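PDB 1S2X: Cag-Z from Helicobacter pylori, which is of unknown function but is encoded in the cag pathogenicity island and is probably linked to the type IV secretion system specified there. Local coordinates for residues 19-24 against 77-82; 54-59 against 156-161; 85-90 against 121-126; 129-134 against 166-171; 136-141 against 150-155. The protein carries 1 engineered substitution. One frame throughout, in Å; residues are numbered along the deposited sequence.

Contacts 3 and 4 are buried seams of the long helical bundle: helix 105-135 serves both, meeting helix 74-101 in contact 3, where a serine faces a phenylalanine edge and a threonine methyl, and helix 161-183 in contact 4, where a leucine methyl faces a serine. Contact 1, partly buried, lays helix 14-23 on helix 74-101 and touches contacts 3 and 4; its chemistry is mixed, with a water bridge and a tyrosine that reaches E126 of contact 3. Contacts 2 and 5 share helix 149-158 at the other end of the molecule, with centres about 7 Å apart. Contact 2 is wholly apolar, whereas contact 5 grades from buried leucine and alanine to an exposed arginine resting against selenium.

Contact 1. Residues 19-24 against 77-82; sequences KILDSN and YNYLNN
N24 and Y79 mark the closest approach of the two backbones, CA to CA 7.0 Å, where the segments cross at a slant in broadly opposed senses. N24 has just left helical geometry at the end of helix 14-23, and its carbonyl oxygen turns to the edge of the Y79 ring, lying near the ring plane with O 3.0 Å from CE1. CG of Y79 stands anti to its backbone N (chi1 166°), which carries the ring across to helix 14-23; its OH touches CD2 of L21 at 3.8 Å and hydrogen-bonds to E126. The end of this short helix is thus laid on helix 74-101 of the all-helical fold, with helix 105-135 beneath Y79 and L21. On the more polar side, N24 OD1 packs 3.2 Å from N82 CB, the two amide planes 39° apart. One water joins these side chains, donating to N24 OD1 at 2.8 Å and accepting from N82 ND2 at 2.6 Å. N24 ND2 turns back to I20 O in a weak bond.

Contact 2. Residues 54-59 against 156-161; sequences DFLRRV and FQILGI
V59 and I158 bring the backbones nearest, CA to CA 7.1 Å, at the point where helix 52-68 meets the last turn of helix 149-158. CG1 of V59, placed anti to the backbone N by a chi1 of 170°, is the methyl that makes the contact. It lies against the branch point of I158, with CB 3.9 Å away, and also meets CG2 and CD1 of that residue. On the L159 side the same CG1 is 3.7 Å from CD2, the two side chains crossing at about a right angle; L159 CD2 also rests against V59 O. One turn back, L56 CD2 touches I158 CD1 at 4.1 Å. The other methyl of V59, CG2, sits over a face of the F55 ring, toward its rim. Just beyond the contact the chain turns in a Schellman motif: G160 has positive phi (91°), and the NH groups of G160 and I161 bond back to Q157 O and, weakly, F156 O. D54 and R58 form a salt bridge within their own helix. No hydrogen bond or ion pair joins the segments; alignment here probably rests on hydrocarbon shape, while R63, farther along helix 52-68, gives a polar tie to I158 O.

Contact 3. Residues 85-90 against 121-126; sequences LASYNR and NFTCDE
S87 is the centre of this contact, facing both F122 and T123 where helices 74-101 and 105-135, successive members of the antiparallel helical bundle, run side by side. S87 and T123 are the nearest pair, CA to CA 7.7 Å, a spacing that suits such short side chains. The hydroxyl of S87 lies beside its own backbone N, with chi1 -74°, and is hydrogen-bonded to L83 O one turn back. From there OG also borders the edge of the F122 ring near its plane, 3.2 Å from CE1 and 3.4 Å from CD1, so that the oxygen meets C-H groups rather than the pi face; this is probably a mildly favourable electrostatic contact. L83 of helix 74-101 also packs on F122, and L21 ties the seam to helix 14-23. T123 resembles S87 in turning its hydroxyl to its own helix, where OG1 bonds to F119 O. That leaves its methyl for the neighbouring helix, with CG2 4.0 Å from S87 CB.

Contact 4. Residues 129-134 against 166-171; sequences RISDLV and KKLNEI
S131 and L168 make the main contact, a van der Waals one in which a single leucine methyl is set against a serine at the nearest approach of the two helices, CA to CA 7.5 Å. L168 CD2 is pressed close to the backbone of the facing helix, 3.5 Å from S131 CB and 3.7 Å from S131 CA. A looser, purely apolar touch comes from I130, whose CG2 is 4.4 Å from that same methyl. The torsions of L168 (chi1 -120°, chi2 40°) lie away from the usual leucine rotamers and direct CD2 at S131.

Polar atoms contribute little between the segments, and no hydrogen bond crosses. S131 OG, anti to its backbone N, passes 3.8 Å from L168 CD2, and an isopropanol molecule, probably from the crystallisation liquor, lies about 4 Å from the serine side chain. Charged groups find partners around the contact instead: R129 pairs with E126 while I130 CD1 rests over one face of its guanidinium, and K167 forms a salt bridge to D74 and a cation-pi contact with Y77.

The two helices run antiparallel at the middle of the molecule. Helix 74-101 closes the three-helix arrangement by packing L80 on both I130 and L168, and F164, farther back on helix 161-183, packs on I130 and V134.

Contact 5. Residues 136-141 against 150-155; sequences SYLPRE and NMMGVA
L138 stretches toward A155 and M152 because its CG stands anti to the backbone N (chi1 179°), while CG of M152, a selenomethionine, lies beside its backbone N (chi1 -87°) and an extended chi2 (169°) carries SE out to R140. The loop joining helices 105-135 and 149-158 of the all-helical fold here folds back on the second of them; within it a 3-10 segment begins at R140. At the exposed side, M152 SE sits over one face of the R140 guanidinium, 3.8 Å from NH2 and 4.1 Å from CZ, and the two side chains cross at about a right angle. R140 is poorly ordered, so this contact is probably loose. Deeper in, L138 CD2 reaches the helix backbone at M152 O and touches M152 CG at 4.2 Å. L143 packs against both L138 and M152, and L159 and F156 add to the apolar surroundings of L138. Both L138 methyls face A155 CB from one side, CD2 at 3.8 Å and CD1 at 4.1 Å.

Contact 1. Residues 19-24 against 77-82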
# COMPACT_ATOMS: atom_id res chain seq x y z
N LYS A 19 -4.47 11.00 -12.29
CA LYS A 19 -3.29 11.14 -13.14
C LYS A 19 -2.09 10.45 -12.49
O LYS A 19 -1.25 9.84 -13.13
CB LYS A 19 -2.97 12.61 -13.40
CG LYS A 19 -4.10 13.45 -13.97
CD LYS A 19 -4.57 12.94 -15.32
CE LYS A 19 -3.99 13.77 -16.48
NZ LYS A 19 -3.95 12.99 -17.74
N ILE A 20 -2.04 10.58 -11.17
CA ILE A 20 -0.96 9.93 -10.41
C ILE A 20 -1.19 8.43 -10.35
O ILE A 20 -0.24 7.64 -10.32
CB ILE A 20 -0.87 10.58 -9.02
CG1 ILE A 20 -0.57 12.10 -9.10
CG2 ILE A 20 0.14 9.89 -8.13
CD1 ILE A 20 -0.02 12.66 -7.81
N LEU A 21 -2.43 7.96 -10.36
CA LEU A 21 -2.64 6.51 -10.45
C LEU A 21 -2.14 5.96 -11.79
O LEU A 21 -1.29 5.07 -11.84
CB LEU A 21 -4.11 6.19 -10.25
CG LEU A 21 -4.65 6.30 -8.83
CD1 LEU A 21 -6.15 6.00 -8.81
CD2 LEU A 21 -3.92 5.39 -7.86
N ASP A 22 -2.65 6.46 -12.91
CA ASP A 22 -2.25 6.00 -14.24
C ASP A 22 -0.76 6.19 -14.49
O ASP A 22 -0.08 5.37 -15.10
CB ASP A 22 -3.03 6.75 -15.32
CG ASP A 22 -4.52 6.83 -15.05
OD1 ASP A 22 -5.09 5.82 -14.60
OD2 ASP A 22 -5.11 7.91 -15.29
N SER A 23 -0.24 7.32 -14.02
CA SER A 23 1.17 7.62 -14.22
C SER A 23 2.06 6.53 -13.61
O SER A 23 3.09 6.19 -14.18
CB SER A 23 1.50 8.98 -13.61
OG SER A 23 2.88 9.11 -13.33
N ASN A 24 1.64 6.03 -12.46
CA ASN A 24 2.39 5.11 -11.62
C ASN A 24 1.86 3.69 -11.69
O ASN A 24 2.22 2.84 -10.87
CB ASN A 24 2.33 5.57 -10.16
CG ASN A 24 3.39 6.58 -9.78
OD1 ASN A 24 4.58 6.27 -9.70
ND2 ASN A 24 2.96 7.82 -9.52
N TYR A 77 6.54 -1.68 -2.49
CA TYR A 77 7.17 -0.72 -1.59
C TYR A 77 7.51 0.54 -2.39
O TYR A 77 7.22 1.66 -1.96
CB TYR A 77 8.43 -1.26 -0.91
CG TYR A 77 9.06 -0.26 0.04
CD1 TYR A 77 8.45 0.04 1.25
CD2 TYR A 77 10.24 0.41 -0.24
CE1 TYR A 77 8.98 0.95 2.14
CE2 TYR A 77 10.79 1.33 0.64
CZ TYR A 77 10.16 1.60 1.84
OH TYR A 77 10.68 2.50 2.74
N ASN A 78 8.11 0.31 -3.56
CA ASN A 78 8.53 1.39 -4.44
C ASN A 78 7.32 2.06 -5.09
O ASN A 78 7.29 3.29 -5.21
CB ASN A 78 9.51 0.91 -5.50
CG ASN A 78 10.76 0.23 -4.99
OD1 ASN A 78 11.25 0.40 -3.86
ND2 ASN A 78 11.34 -0.59 -5.86
N TYR A 79 6.34 1.26 -5.49
CA TYR A 79 5.11 1.82 -6.06
C TYR A 79 4.53 2.85 -5.09
O TYR A 79 4.26 3.99 -5.46
CB TYR A 79 4.07 0.74 -6.38
CG TYR A 79 2.70 1.35 -6.63
CD1 TYR A 79 2.41 2.01 -7.82
CD2 TYR A 79 1.70 1.27 -5.68
CE1 TYR A 79 1.16 2.56 -8.04
CE2 TYR A 79 0.45 1.82 -5.89
CZ TYR A 79 0.18 2.47 -7.08
OH TYR A 79 -1.07 3.02 -7.29
N LEU A 80 4.34 2.46 -3.83
CA LEU A 80 3.79 3.39 -2.86
C LEU A 80 4.66 4.61 -2.63
O LEU A 80 4.11 5.71 -2.53
CB LEU A 80 3.55 2.67 -1.52
CG LEU A 80 2.39 1.68 -1.61
CD1 LEU A 80 2.33 0.83 -0.35
CD2 LEU A 80 1.10 2.45 -1.87
N ASN A 81 5.98 4.42 -2.54
CA ASN A 81 6.86 5.58 -2.36
C ASN A 81 6.71 6.55 -3.53
O ASN A 81 6.57 7.76 -3.35
CB ASN A 81 8.32 5.14 -2.20
CG ASN A 81 9.23 6.26 -1.76
OD1 ASN A 81 9.58 6.38 -0.58
ND2 ASN A 81 9.63 7.12 -2.71
N ASN A 82 6.75 6.04 -4.76
CA ASN A 82 6.59 6.85 -5.95
C ASN A 82 5.27 7.62 -5.95
O ASN A 82 5.22 8.82 -6.21
CB ASN A 82 6.63 5.99 -7.21
CG ASN A 82 7.98 5.30 -7.36
OD1 ASN A 82 8.88 5.54 -6.56
ND2 ASN A 82 8.09 4.46 -8.39
O HOH W 1 5.74 3.77 -9.38

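Contact 2. Residues 54-59 against 156-161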
# COMPACT_ATOMS: atom_id res chain seq x y z
N ASP A 54 3.70 -29.13 10.26
CA ASP A 54 3.72 -29.56 8.86
C ASP A 54 3.21 -28.39 8.00
O ASP A 54 3.66 -28.23 6.88
CB ASP A 54 2.86 -30.79 8.62
CG ASP A 54 2.80 -31.26 7.18
OD1 ASP A 54 3.86 -31.53 6.57
OD2 ASP A 54 1.68 -31.38 6.65
N PHE A 55 2.30 -27.63 8.57
CA PHE A 55 1.83 -26.38 8.00
C PHE A 55 3.02 -25.44 7.79
O PHE A 55 3.24 -24.88 6.71
CB PHE A 55 0.78 -25.73 8.90
CG PHE A 55 0.43 -24.30 8.56
CD1 PHE A 55 0.83 -23.24 9.35
CD2 PHE A 55 -0.31 -24.01 7.43
CE1 PHE A 55 0.50 -21.93 9.04
CE2 PHE A 55 -0.64 -22.71 7.10
CZ PHE A 55 -0.24 -21.66 7.90
N LEU A 56 3.81 -25.25 8.84
CA LEU A 56 4.92 -24.30 8.78
C LEU A 56 6.01 -24.78 7.83
O LEU A 56 6.68 -23.98 7.19
CB LEU A 56 5.51 -24.07 10.17
CG LEU A 56 4.63 -23.17 11.05
CD1 LEU A 56 5.37 -22.77 12.31
CD2 LEU A 56 4.17 -21.97 10.23
N ARG A 57 6.16 -26.09 7.77
CA ARG A 57 7.06 -26.67 6.79
C ARG A 57 6.56 -26.34 5.39
O ARG A 57 7.33 -26.04 4.49
CB ARG A 57 7.15 -28.19 6.93
CG ARG A 57 8.08 -28.80 5.89
CD ARG A 57 9.47 -28.96 6.51
NE ARG A 57 9.37 -29.47 7.88
CZ ARG A 57 9.19 -30.75 8.19
NH1 ARG A 57 9.11 -31.68 7.25
NH2 ARG A 57 9.12 -31.11 9.47
N ARG A 58 5.24 -26.41 5.21
CA ARG A 58 4.69 -26.11 3.89
C ARG A 58 4.75 -24.61 3.64
O ARG A 58 4.83 -24.15 2.51
CB ARG A 58 3.25 -26.62 3.82
CG ARG A 58 3.18 -28.15 3.83
CD ARG A 58 1.78 -28.64 3.50
NE ARG A 58 1.63 -30.06 3.81
CZ ARG A 58 0.81 -30.88 3.17
NH1 ARG A 58 0.04 -30.45 2.18
NH2 ARG A 58 0.77 -32.16 3.55
N VAL A 59 4.71 -23.83 4.72
CA VAL A 59 4.85 -22.37 4.57
C VAL A 59 6.28 -22.01 4.19
O VAL A 59 6.50 -21.20 3.29
CB VAL A 59 4.43 -21.64 5.85
CG1 VAL A 59 4.82 -20.16 5.77
CG2 VAL A 59 2.93 -21.78 6.10
N PHE A 156 3.10 -15.38 8.51
CA PHE A 156 3.29 -14.03 7.97
C PHE A 156 4.77 -13.67 7.97
O PHE A 156 5.33 -13.03 7.07
CB PHE A 156 2.51 -13.01 8.79
CG PHE A 156 1.02 -12.95 8.50
CD1 PHE A 156 0.12 -12.84 9.55
CD2 PHE A 156 0.55 -13.00 7.21
CE1 PHE A 156 -1.24 -12.77 9.30
CE2 PHE A 156 -0.80 -12.90 6.94
CZ PHE A 156 -1.70 -12.79 8.00
N GLN A 157 5.44 -14.11 9.04
CA GLN A 157 6.86 -13.74 9.13
C GLN A 157 7.64 -14.56 8.12
O GLN A 157 8.50 -14.05 7.41
CB GLN A 157 7.37 -13.90 10.56
CG GLN A 157 6.67 -12.98 11.55
CD GLN A 157 7.05 -13.18 13.00
OE1 GLN A 157 6.83 -14.23 13.62
NE2 GLN A 157 7.63 -12.15 13.61
N ILE A 158 7.35 -15.86 8.03
CA ILE A 158 8.16 -16.66 7.09
C ILE A 158 7.92 -16.27 5.65
O ILE A 158 8.82 -16.38 4.81
CB ILE A 158 7.90 -18.17 7.23
CG1 ILE A 158 8.22 -18.74 8.62
CG2 ILE A 158 8.63 -18.95 6.14
CD1 ILE A 158 7.58 -20.09 8.83
N LEU A 159 6.72 -15.80 5.32
CA LEU A 159 6.44 -15.43 3.93
C LEU A 159 6.91 -14.04 3.56
O LEU A 159 6.75 -13.62 2.40
CB LEU A 159 4.93 -15.55 3.66
CG LEU A 159 4.37 -16.96 3.80
CD1 LEU A 159 2.85 -16.98 3.65
CD2 LEU A 159 4.98 -17.92 2.78
N GLY A 160 7.51 -13.29 4.48
CA GLY A 160 8.00 -11.98 4.09
C GLY A 160 6.99 -10.88 4.29
O GLY A 160 7.28 -9.70 4.05
N ILE A 161 5.80 -11.27 4.75
CA ILE A 161 4.70 -10.31 4.82
C ILE A 161 4.88 -9.37 6.01
O ILE A 161 4.74 -8.14 5.94
CB ILE A 161 3.35 -11.04 4.86
CG1 ILE A 161 3.08 -11.87 3.60
CG2 ILE A 161 2.23 -10.04 5.15
CD1 ILE A 161 1.93 -12.86 3.66

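Contact 3. Residues 85-90 against 121-126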
# COMPACT_ATOMS: atom_id res chain seq x y z
N LEU A 85 5.19 10.31 -3.18
CA LEU A 85 6.04 11.43 -3.57
C LEU A 85 5.33 12.30 -4.60
O LEU A 85 5.25 13.52 -4.44
CB LEU A 85 7.38 10.91 -4.09
CG LEU A 85 8.43 11.96 -4.43
CD1 LEU A 85 8.83 12.75 -3.19
CD2 LEU A 85 9.65 11.31 -5.07
N ALA A 86 4.83 11.64 -5.63
CA ALA A 86 4.17 12.28 -6.76
C ALA A 86 2.94 13.08 -6.30
O ALA A 86 2.70 14.13 -6.89
CB ALA A 86 3.75 11.30 -7.83
N SER A 87 2.24 12.57 -5.31
CA SER A 87 1.07 13.16 -4.69
C SER A 87 1.47 14.40 -3.89
O SER A 87 0.80 15.42 -3.91
CB SER A 87 0.36 12.14 -3.78
OG SER A 87 -0.35 11.16 -4.52
N TYR A 88 2.59 14.27 -3.18
CA TYR A 88 3.16 15.34 -2.37
C TYR A 88 3.59 16.53 -3.23
O TYR A 88 3.34 17.67 -2.88
CB TYR A 88 4.39 14.85 -1.62
CG TYR A 88 5.13 15.93 -0.85
CD1 TYR A 88 6.41 16.31 -1.22
CD2 TYR A 88 4.55 16.55 0.24
CE1 TYR A 88 7.10 17.29 -0.53
CE2 TYR A 88 5.23 17.53 0.94
CZ TYR A 88 6.50 17.89 0.55
OH TYR A 88 7.17 18.87 1.25
N ASN A 89 4.23 16.19 -4.34
CA ASN A 89 4.75 17.12 -5.32
C ASN A 89 3.62 17.88 -5.99
O ASN A 89 3.77 19.08 -6.25
CB ASN A 89 5.59 16.37 -6.34
CG ASN A 89 6.97 15.99 -5.82
OD1 ASN A 89 7.68 15.20 -6.45
ND2 ASN A 89 7.37 16.55 -4.69
N ARG A 90 2.50 17.21 -6.25
CA ARG A 90 1.31 17.87 -6.81
C ARG A 90 0.66 18.79 -5.79
O ARG A 90 0.36 19.96 -6.04
CB ARG A 90 0.32 16.81 -7.28
CG ARG A 90 -0.99 17.31 -7.86
CD ARG A 90 -0.80 18.50 -8.79
NE ARG A 90 -2.04 19.26 -8.95
CZ ARG A 90 -2.29 20.09 -9.96
NH1 ARG A 90 -3.44 20.73 -10.01
NH2 ARG A 90 -1.39 20.27 -10.92
N ASN A 121 -5.82 11.03 2.43
CA ASN A 121 -6.80 9.99 2.14
C ASN A 121 -6.49 9.18 0.90
O ASN A 121 -6.68 7.95 0.86
CB ASN A 121 -8.19 10.65 2.02
CG ASN A 121 -8.66 11.03 3.42
OD1 ASN A 121 -9.49 11.91 3.59
ND2 ASN A 121 -8.11 10.33 4.40
N PHE A 122 -6.00 9.87 -0.13
CA PHE A 122 -5.66 9.15 -1.35
C PHE A 122 -4.46 8.24 -1.11
O PHE A 122 -4.42 7.10 -1.58
CB PHE A 122 -5.41 10.16 -2.45
CG PHE A 122 -4.78 9.62 -3.72
CD1 PHE A 122 -3.43 9.76 -3.95
CD2 PHE A 122 -5.54 8.96 -4.67
CE1 PHE A 122 -2.85 9.27 -5.11
CE2 PHE A 122 -4.97 8.48 -5.83
CZ PHE A 122 -3.61 8.64 -6.06
N THR A 123 -3.46 8.73 -0.38
CA THR A 123 -2.26 7.93 -0.19
C THR A 123 -2.52 6.78 0.78
O THR A 123 -2.13 5.65 0.49
CB THR A 123 -1.04 8.72 0.33
OG1 THR A 123 -1.39 9.39 1.54
CG2 THR A 123 -0.63 9.78 -0.67
N CYS A 124 -3.17 7.11 1.89
CA CYS A 124 -3.48 6.11 2.92
C CYS A 124 -4.39 5.01 2.38
O CYS A 124 -4.28 3.85 2.77
CB CYS A 124 -4.09 6.79 4.14
SG CYS A 124 -2.85 7.52 5.24
N ASP A 125 -5.30 5.32 1.46
CA ASP A 125 -6.12 4.26 0.89
C ASP A 125 -5.29 3.41 -0.06
O ASP A 125 -5.49 2.21 -0.20
CB ASP A 125 -7.33 4.81 0.13
CG ASP A 125 -8.37 5.45 1.03
OD1 ASP A 125 -8.26 5.36 2.27
OD2 ASP A 125 -9.32 6.05 0.47
N GLU A 126 -4.32 4.02 -0.76
CA GLU A 126 -3.58 3.15 -1.67
C GLU A 126 -2.64 2.24 -0.88
O GLU A 126 -2.43 1.09 -1.30
CB GLU A 126 -2.80 3.94 -2.72
CG GLU A 126 -3.65 4.35 -3.92
CD GLU A 126 -4.02 3.16 -4.78
OE1 GLU A 126 -5.22 2.86 -4.87
OE2 GLU A 126 -3.11 2.52 -5.35

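Contact 4. Residues 129-134 against 166-171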
# COMPACT_ATOMS: atom_id res chain seq x y z
N ARG A 129 -4.71 -0.67 0.30
CA ARG A 129 -5.03 -1.61 -0.77
C ARG A 129 -3.85 -2.55 -1.01
O ARG A 129 -3.96 -3.76 -1.15
CB ARG A 129 -5.41 -0.79 -2.00
CG ARG A 129 -5.53 -1.60 -3.28
CD ARG A 129 -6.07 -0.73 -4.40
NE ARG A 129 -4.97 -0.13 -5.16
CZ ARG A 129 -4.31 -0.77 -6.12
NH1 ARG A 129 -4.64 -2.01 -6.45
NH2 ARG A 129 -3.33 -0.16 -6.76
N ILE A 130 -2.66 -1.94 -1.07
CA ILE A 130 -1.45 -2.70 -1.30
C ILE A 130 -1.19 -3.60 -0.09
O ILE A 130 -0.77 -4.73 -0.27
CB ILE A 130 -0.22 -1.84 -1.57
CG1 ILE A 130 0.04 -1.57 -3.06
CG2 ILE A 130 1.02 -2.46 -0.96
CD1 ILE A 130 -1.18 -1.11 -3.82
N SER A 131 -1.47 -3.05 1.10
CA SER A 131 -1.29 -3.86 2.30
C SER A 131 -2.19 -5.11 2.29
O SER A 131 -1.73 -6.21 2.59
CB SER A 131 -1.58 -3.05 3.56
OG SER A 131 -1.36 -3.88 4.68
N ASP A 132 -3.45 -4.94 1.93
CA ASP A 132 -4.39 -6.05 1.78
C ASP A 132 -3.92 -7.05 0.73
O ASP A 132 -3.99 -8.26 0.92
CB ASP A 132 -5.78 -5.51 1.41
CG ASP A 132 -6.53 -4.88 2.56
OD1 ASP A 132 -7.55 -4.21 2.30
OD2 ASP A 132 -6.13 -5.03 3.73
N LEU A 133 -3.42 -6.58 -0.41
CA LEU A 133 -2.93 -7.52 -1.41
C LEU A 133 -1.75 -8.34 -0.89
O LEU A 133 -1.65 -9.54 -1.12
CB LEU A 133 -2.53 -6.76 -2.67
CG LEU A 133 -1.85 -7.55 -3.80
CD1 LEU A 133 -2.83 -8.46 -4.52
CD2 LEU A 133 -1.19 -6.57 -4.77
N VAL A 134 -0.82 -7.70 -0.19
CA VAL A 134 0.37 -8.46 0.22
C VAL A 134 0.00 -9.49 1.27
O VAL A 134 0.52 -10.61 1.26
CB VAL A 134 1.47 -7.52 0.73
CG1 VAL A 134 2.61 -8.31 1.36
CG2 VAL A 134 2.01 -6.69 -0.44
N LYS A 166 6.27 -3.78 8.24
CA LYS A 166 7.21 -2.81 8.81
C LYS A 166 7.52 -1.72 7.79
O LYS A 166 7.44 -0.51 8.01
CB LYS A 166 8.54 -3.43 9.24
CG LYS A 166 8.52 -4.41 10.39
CD LYS A 166 9.75 -5.31 10.36
CE LYS A 166 9.57 -6.59 11.15
NZ LYS A 166 8.96 -6.37 12.49
N LYS A 167 7.91 -2.18 6.59
CA LYS A 167 8.29 -1.17 5.60
C LYS A 167 7.08 -0.32 5.25
O LYS A 167 7.22 0.88 4.97
CB LYS A 167 8.92 -1.85 4.39
CG LYS A 167 10.25 -2.53 4.71
CD LYS A 167 11.15 -2.59 3.49
CE LYS A 167 10.63 -3.54 2.43
NZ LYS A 167 11.21 -3.27 1.08
N LEU A 168 5.89 -0.91 5.27
CA LEU A 168 4.70 -0.12 4.97
C LEU A 168 4.45 0.89 6.08
O LEU A 168 3.99 2.00 5.82
CB LEU A 168 3.46 -1.00 4.79
CG LEU A 168 2.73 -0.97 3.45
CD1 LEU A 168 3.70 -0.93 2.28
CD2 LEU A 168 1.82 -2.19 3.32
N ASN A 169 4.77 0.50 7.32
CA ASN A 169 4.61 1.40 8.45
C ASN A 169 5.47 2.65 8.32
O ASN A 169 5.00 3.74 8.67
CB ASN A 169 4.94 0.72 9.78
CG ASN A 169 3.99 -0.41 10.12
OD1 ASN A 169 3.06 -0.70 9.37
ND2 ASN A 169 4.25 -1.05 11.26
N GLU A 170 6.70 2.53 7.84
CA GLU A 170 7.55 3.69 7.61
C GLU A 170 6.97 4.64 6.58
O GLU A 170 7.07 5.87 6.70
CB GLU A 170 8.94 3.26 7.14
CG GLU A 170 9.64 2.33 8.11
CD GLU A 170 10.96 1.83 7.53
OE1 GLU A 170 11.02 1.66 6.30
OE2 GLU A 170 11.91 1.64 8.32
N ILE A 171 6.35 4.07 5.54
CA ILE A 171 5.69 4.90 4.53
C ILE A 171 4.49 5.64 5.10
O ILE A 171 4.32 6.84 4.87
CB ILE A 171 5.25 4.06 3.32
CG1 ILE A 171 6.41 3.49 2.49
CG2 ILE A 171 4.31 4.87 2.44
CD1 ILE A 171 5.94 2.94 1.16

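Contact 5. Residues 136-141 against 150-155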
# COMPACT_ATOMS: atom_id res chain seq x y z
N SER A 136 -2.76 -11.03 1.40
CA SER A 136 -3.44 -12.16 0.78
C SER A 136 -2.51 -13.22 0.20
O SER A 136 -3.06 -14.22 -0.28
CB SER A 136 -4.35 -11.65 -0.35
OG SER A 136 -3.56 -11.48 -1.53
N TYR A 137 -1.18 -13.07 0.23
CA TYR A 137 -0.27 -14.16 -0.17
C TYR A 137 -0.17 -15.28 0.86
O TYR A 137 0.42 -16.34 0.67
CB TYR A 137 1.14 -13.58 -0.43
CG TYR A 137 1.25 -13.08 -1.87
CD1 TYR A 137 1.76 -13.92 -2.85
CD2 TYR A 137 0.84 -11.80 -2.23
CE1 TYR A 137 1.88 -13.50 -4.17
CE2 TYR A 137 0.95 -11.37 -3.54
CZ TYR A 137 1.46 -12.23 -4.49
OH TYR A 137 1.58 -11.81 -5.80
N LEU A 138 -0.76 -15.08 2.03
CA LEU A 138 -1.11 -16.15 2.96
C LEU A 138 -2.63 -16.30 2.79
O LEU A 138 -3.39 -15.57 3.42
CB LEU A 138 -0.74 -15.86 4.41
CG LEU A 138 -1.13 -16.96 5.43
CD1 LEU A 138 -0.42 -18.26 5.07
CD2 LEU A 138 -0.83 -16.53 6.86
N PRO A 139 -3.06 -17.18 1.89
CA PRO A 139 -4.45 -17.13 1.45
C PRO A 139 -5.34 -17.71 2.55
O PRO A 139 -5.23 -18.87 2.93
CB PRO A 139 -4.45 -18.00 0.20
CG PRO A 139 -3.34 -18.98 0.42
CD PRO A 139 -2.30 -18.25 1.24
N ARG A 140 -6.23 -16.89 3.08
CA ARG A 140 -7.10 -17.35 4.16
C ARG A 140 -7.90 -18.57 3.73
O ARG A 140 -8.24 -19.42 4.55
CB ARG A 140 -8.06 -16.25 4.59
CG ARG A 140 -8.12 -16.00 6.08
CD ARG A 140 -8.22 -17.28 6.90
NE ARG A 140 -8.25 -17.01 8.34
CZ ARG A 140 -8.50 -17.88 9.31
NH1 ARG A 140 -8.76 -19.16 9.05
NH2 ARG A 140 -8.49 -17.48 10.57
N GLU A 141 -8.22 -18.68 2.44
CA GLU A 141 -9.11 -19.79 2.10
C GLU A 141 -8.42 -21.14 2.04
O GLU A 141 -9.16 -22.12 1.88
CB GLU A 141 -9.81 -19.47 0.77
CG GLU A 141 -8.92 -19.55 -0.45
CD GLU A 141 -8.31 -18.23 -0.85
OE1 GLU A 141 -7.90 -18.10 -2.03
OE2 GLU A 141 -8.21 -17.31 -0.00
N ASN A 150 -1.64 -17.35 16.13
CA ASN A 150 -0.21 -17.29 16.42
C ASN A 150 0.58 -17.93 15.28
O ASN A 150 1.54 -17.33 14.80
CB ASN A 150 0.10 -17.97 17.74
CG ASN A 150 1.53 -17.81 18.21
OD1 ASN A 150 2.01 -16.71 18.50
ND2 ASN A 150 2.24 -18.94 18.31
N MSE A 151 0.17 -19.12 14.86
CA MSE A 151 0.79 -19.78 13.72
C MSE A 151 0.57 -18.92 12.47
O MSE A 151 1.44 -18.92 11.61
CB MSE A 151 0.29 -21.20 13.51
CG MSE A 151 0.77 -22.25 14.49
SE MSE A 151 2.57 -22.43 14.63
CE MSE A 151 2.75 -24.19 14.54
N MSE A 152 -0.54 -18.18 12.35
CA MSE A 152 -0.65 -17.28 11.20
C MSE A 152 0.44 -16.22 11.29
O MSE A 152 1.06 -15.86 10.28
CB MSE A 152 -2.02 -16.61 11.08
CG MSE A 152 -3.08 -17.41 10.34
SE MSE A 152 -4.73 -16.67 10.54
CE MSE A 152 -4.39 -15.07 9.80
N GLY A 153 0.68 -15.74 12.50
CA GLY A 153 1.71 -14.74 12.75
C GLY A 153 3.06 -15.20 12.22
O GLY A 153 3.74 -14.50 11.46
N VAL A 154 3.45 -16.42 12.62
CA VAL A 154 4.71 -16.97 12.14
C VAL A 154 4.76 -17.14 10.63
O VAL A 154 5.79 -16.86 10.01
CB VAL A 154 4.96 -18.32 12.86
CG1 VAL A 154 6.24 -18.98 12.38
CG2 VAL A 154 4.98 -18.08 14.36
N ALA A 155 3.67 -17.60 10.02
CA ALA A 155 3.56 -17.77 8.57
C ALA A 155 3.71 -16.40 7.92
O ALA A 155 4.40 -16.27 6.92
CB ALA A 155 2.25 -18.42 8.14